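Local coordinates for Ro sixty-related protein, RSR (Deinococcus radiodurans, PDB 2NVO), which binds several small RNAs that accumulate during recovery from ultraviolet irradiation and contributes to the organism's resistance to that radiation, at residues D465-L479 with T498-M512. Residues are numbered along the deposited sequence; the frame is centred on the assembly and turned at random.
Sequences DNETWAGQVHPTVAL and TATEFSIADPQRRDM. With CA (calcium ion), chain B.
Thr476 lays its methyl CG2 against the thioether of Met512, 3.6 Å from SD, the two side chains crossing nearly at right angles. Because CG2 sits beside the backbone N, with OG1 between N and the carbonyl carbon (chi1 53°), the methyl faces Met512 while the hydroxyl bonds to ND1 of His474. That imidazole also caps the helix starting at Pro475: ND1 accepts from Thr476 N (3.0 Å), and a water joins NE2 to Ser503 O. One face of the Arg509 guanidinium is met near its rim by Thr476 CA; NE and NH2 grip Asp511 side-on, one nitrogen to each carboxylate oxygen, both oxygens using their syn lone pairs, while Asp480 pairs with NH1. Pro475 CG meets Ile504 CG2 at 3.9 Å, and Ile504 CD1 reaches Thr468 tip to tip. These loops leave the carboxyl ends of neighbouring parallel strands, 459-464 and 491-496, where a von Willebrand A domain carries its MIDAS-like metal site. Glu467 OE2 binds calcium at 2.4 Å together with Ser372 and Ser374, and Asp465 is second-shell, OD2 bonded to Ser374 OG and OD1 accepting from a calcium-bound water. The backbone O of Asp465 accepts from Thr498 N (3.0 Å).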
# COMPACT_ATOMS: atom_id res chain seq x y z
N ASP A 465 3.04 0.68 20.78
CA ASP A 465 1.68 1.00 20.35
C ASP A 465 1.65 2.49 20.05
O ASP A 465 1.76 2.93 18.90
CB ASP A 465 0.60 0.55 21.35
CG ASP A 465 0.99 0.75 22.82
OD1 ASP A 465 1.98 1.44 23.12
OD2 ASP A 465 0.29 0.20 23.67
N ASN A 466 1.59 3.28 21.12
CA ASN A 466 1.73 4.70 20.98
C ASN A 466 2.47 5.30 22.18
O ASN A 466 2.16 6.40 22.58
CB ASN A 466 0.35 5.33 20.75
CG ASN A 466 -0.60 5.16 21.94
OD1 ASN A 466 -0.32 4.42 22.89
ND2 ASN A 466 -1.72 5.87 21.90
N GLU A 467 3.44 4.58 22.75
CA GLU A 467 4.06 5.03 24.00
C GLU A 467 5.58 5.00 24.04
O GLU A 467 6.16 4.34 24.90
CB GLU A 467 3.50 4.26 25.20
CG GLU A 467 2.01 4.39 25.35
CD GLU A 467 1.52 3.99 26.72
OE1 GLU A 467 0.77 4.77 27.30
OE2 GLU A 467 1.87 2.93 27.25
N THR A 468 6.22 5.72 23.12
CA THR A 468 7.64 6.00 23.26
C THR A 468 7.83 6.83 24.53
O THR A 468 7.00 7.68 24.88
CB THR A 468 8.20 6.77 22.06
OG1 THR A 468 7.49 8.00 21.89
CG2 THR A 468 8.10 5.93 20.77
N TRP A 469 8.93 6.58 25.22
CA TRP A 469 9.22 7.23 26.48
C TRP A 469 10.66 7.70 26.34
O TRP A 469 11.53 6.92 25.96
CB TRP A 469 9.11 6.18 27.58
CG TRP A 469 9.50 6.63 28.93
CD1 TRP A 469 8.77 7.41 29.78
CD2 TRP A 469 10.71 6.31 29.62
NE1 TRP A 469 9.46 7.62 30.95
CE2 TRP A 469 10.66 6.94 30.88
CE3 TRP A 469 11.84 5.56 29.28
CZ2 TRP A 469 11.70 6.86 31.80
CZ3 TRP A 469 12.87 5.47 30.21
CH2 TRP A 469 12.79 6.11 31.45
N ALA A 470 10.91 8.97 26.62
CA ALA A 470 12.26 9.51 26.50
C ALA A 470 13.14 9.13 27.70
O ALA A 470 12.77 9.37 28.86
CB ALA A 470 12.23 11.02 26.29
N GLY A 471 14.28 8.53 27.41
CA GLY A 471 15.28 8.26 28.43
C GLY A 471 16.25 9.43 28.52
O GLY A 471 16.03 10.47 27.91
N GLN A 472 17.33 9.24 29.27
CA GLN A 472 18.31 10.31 29.47
C GLN A 472 19.20 10.52 28.24
O GLN A 472 19.79 11.59 28.08
CB GLN A 472 19.16 10.00 30.71
CG GLN A 472 18.43 10.15 32.04
CD GLN A 472 18.38 11.60 32.53
OE1 GLN A 472 17.55 12.40 32.07
NE2 GLN A 472 19.28 11.93 33.46
N VAL A 473 19.31 9.51 27.38
CA VAL A 473 20.09 9.65 26.15
C VAL A 473 19.18 9.60 24.93
O VAL A 473 18.33 8.72 24.83
CB VAL A 473 21.18 8.56 26.04
CG1 VAL A 473 21.99 8.75 24.77
CG2 VAL A 473 22.10 8.59 27.25
N HIS A 474 19.34 10.54 24.01
CA HIS A 474 18.51 10.52 22.81
C HIS A 474 19.06 9.47 21.86
O HIS A 474 20.27 9.24 21.83
CB HIS A 474 18.46 11.89 22.13
CG HIS A 474 17.42 11.99 21.06
ND1 HIS A 474 17.68 11.75 19.73
CD2 HIS A 474 16.10 12.29 21.13
CE1 HIS A 474 16.58 11.90 19.02
NE2 HIS A 474 15.60 12.24 19.85
N PRO A 475 18.17 8.82 21.09
CA PRO A 475 18.64 7.84 20.11
C PRO A 475 19.68 8.39 19.13
O PRO A 475 20.45 7.59 18.64
CB PRO A 475 17.36 7.45 19.37
CG PRO A 475 16.28 7.59 20.43
CD PRO A 475 16.70 8.83 21.21
N THR A 476 19.67 9.69 18.83
CA THR A 476 20.67 10.24 17.91
C THR A 476 22.08 10.11 18.49
O THR A 476 23.02 9.72 17.80
CB THR A 476 20.39 11.74 17.52
OG1 THR A 476 20.22 12.54 18.69
CG2 THR A 476 19.15 11.85 16.65
N VAL A 477 22.22 10.46 19.77
CA VAL A 477 23.48 10.29 20.49
C VAL A 477 23.85 8.81 20.57
O VAL A 477 25.01 8.43 20.34
CB VAL A 477 23.37 10.92 21.91
CG1 VAL A 477 24.51 10.46 22.80
CG2 VAL A 477 23.31 12.43 21.82
N ALA A 478 22.86 7.98 20.88
CA ALA A 478 23.05 6.53 20.89
C ALA A 478 23.64 6.01 19.58
O ALA A 478 24.60 5.25 19.59
CB ALA A 478 21.73 5.79 21.21
N LEU A 479 23.05 6.42 18.46
CA LEU A 479 23.52 5.94 17.16
C LEU A 479 24.95 6.40 16.86
O LEU A 479 25.74 5.64 16.28
CB LEU A 479 22.58 6.39 16.05
CG LEU A 479 21.23 5.66 16.00
CD1 LEU A 479 20.25 6.43 15.13
CD2 LEU A 479 21.43 4.24 15.47
N THR A 498 -0.04 1.97 16.64
CA THR A 498 -1.34 2.65 16.74
C THR A 498 -1.18 4.15 17.00
O THR A 498 -2.09 4.79 17.49
CB THR A 498 -2.19 2.08 17.90
OG1 THR A 498 -1.42 2.14 19.11
CG2 THR A 498 -2.58 0.63 17.62
N ALA A 499 -0.00 4.69 16.68
CA ALA A 499 0.30 6.09 16.91
C ALA A 499 -0.40 6.99 15.89
O ALA A 499 -0.68 6.58 14.77
CB ALA A 499 1.81 6.32 16.86
N THR A 500 -0.68 8.22 16.28
CA THR A 500 -1.18 9.21 15.32
C THR A 500 -0.06 10.23 15.06
O THR A 500 0.04 10.79 13.97
CB THR A 500 -2.47 9.91 15.81
OG1 THR A 500 -2.23 10.50 17.08
CG2 THR A 500 -3.61 8.90 15.97
N GLU A 501 0.80 10.43 16.05
CA GLU A 501 1.93 11.35 15.92
C GLU A 501 2.98 11.16 17.02
O GLU A 501 2.65 11.02 18.20
CB GLU A 501 1.43 12.80 15.92
CG GLU A 501 2.49 13.82 15.51
CD GLU A 501 3.05 13.55 14.11
OE1 GLU A 501 2.31 13.77 13.13
OE2 GLU A 501 4.22 13.13 13.98
N PHE A 502 4.25 11.11 16.62
CA PHE A 502 5.39 11.15 17.53
C PHE A 502 6.59 11.55 16.70
O PHE A 502 6.52 11.56 15.48
CB PHE A 502 5.61 9.79 18.22
CG PHE A 502 6.01 8.67 17.29
CD1 PHE A 502 7.35 8.37 17.06
CD2 PHE A 502 5.04 7.92 16.65
CE1 PHE A 502 7.72 7.33 16.22
CE2 PHE A 502 5.40 6.88 15.80
CZ PHE A 502 6.74 6.58 15.59
N SER A 503 7.68 11.95 17.34
CA SER A 503 8.87 12.30 16.56
C SER A 503 10.16 11.91 17.28
O SER A 503 10.45 12.38 18.39
CB SER A 503 8.87 13.78 16.16
OG SER A 503 8.87 14.61 17.30
N ILE A 504 10.92 11.04 16.63
CA ILE A 504 12.16 10.51 17.17
C ILE A 504 13.24 10.71 16.13
O ILE A 504 14.33 11.17 16.44
CB ILE A 504 12.05 9.00 17.43
CG1 ILE A 504 10.90 8.70 18.41
CG2 ILE A 504 13.39 8.43 17.91
CD1 ILE A 504 11.31 8.45 19.82
N ALA A 505 12.91 10.35 14.89
CA ALA A 505 13.81 10.53 13.77
C ALA A 505 14.21 11.99 13.59
O ALA A 505 13.35 12.88 13.55
CB ALA A 505 13.18 9.99 12.48
N ASP A 506 15.51 12.22 13.46
CA ASP A 506 16.04 13.55 13.17
C ASP A 506 15.93 13.86 11.69
O ASP A 506 16.57 13.21 10.87
CB ASP A 506 17.50 13.64 13.61
CG ASP A 506 18.01 15.07 13.64
OD1 ASP A 506 17.61 15.88 12.77
OD2 ASP A 506 18.80 15.37 14.55
N PRO A 507 15.11 14.87 11.33
CA PRO A 507 14.88 15.24 9.93
C PRO A 507 16.19 15.55 9.22
O PRO A 507 16.30 15.33 8.01
CB PRO A 507 14.04 16.52 10.05
CG PRO A 507 13.41 16.44 11.39
CD PRO A 507 14.43 15.77 12.26
N GLN A 508 17.17 16.02 9.97
CA GLN A 508 18.49 16.34 9.43
C GLN A 508 19.36 15.10 9.20
O GLN A 508 20.38 15.17 8.51
CB GLN A 508 19.22 17.32 10.35
CG GLN A 508 18.42 18.57 10.68
CD GLN A 508 19.30 19.68 11.25
OE1 GLN A 508 20.49 19.48 11.49
NE2 GLN A 508 18.71 20.86 11.46
N ARG A 509 18.98 13.96 9.76
CA ARG A 509 19.76 12.74 9.54
C ARG A 509 19.11 11.86 8.49
O ARG A 509 17.99 12.12 8.08
CB ARG A 509 19.95 11.98 10.85
CG ARG A 509 20.65 12.80 11.92
CD ARG A 509 20.60 12.11 13.26
NE ARG A 509 21.35 10.86 13.25
CZ ARG A 509 22.48 10.65 13.92
NH1 ARG A 509 23.00 11.61 14.67
NH2 ARG A 509 23.08 9.46 13.84
N ARG A 510 19.82 10.84 8.04
CA ARG A 510 19.28 9.92 7.05
C ARG A 510 19.13 8.52 7.62
O ARG A 510 18.54 7.66 6.98
CB ARG A 510 20.17 9.86 5.81
CG ARG A 510 20.13 11.11 4.97
CD ARG A 510 20.64 10.86 3.56
NE ARG A 510 19.78 9.92 2.83
CZ ARG A 510 20.18 8.74 2.36
NH1 ARG A 510 21.44 8.35 2.52
NH2 ARG A 510 19.33 7.96 1.72
N ASP A 511 19.66 8.31 8.83
CA ASP A 511 19.73 6.96 9.40
C ASP A 511 18.52 6.62 10.28
O ASP A 511 18.56 5.65 11.02
CB ASP A 511 21.05 6.75 10.17
CG ASP A 511 21.29 7.81 11.26
OD1 ASP A 511 20.44 8.70 11.47
OD2 ASP A 511 22.35 7.75 11.92
N MET A 512 17.44 7.40 10.18
CA MET A 512 16.30 7.22 11.08
C MET A 512 14.98 7.31 10.34
O MET A 512 14.80 8.14 9.45
CB MET A 512 16.31 8.30 12.17
CG MET A 512 17.59 8.34 12.97
SD MET A 512 17.62 9.66 14.19
CE MET A 512 16.79 8.90 15.58
CA CA B . 2.35 0.62 27.52
O HOH W 1 3.21 0.82 25.23
O HOH W 2 2.76 8.38 20.09
O HOH W 3 -2.82 7.01 19.09
O HOH W 4 12.74 13.06 20.13
O HOH W 5 4.49 1.20 28.61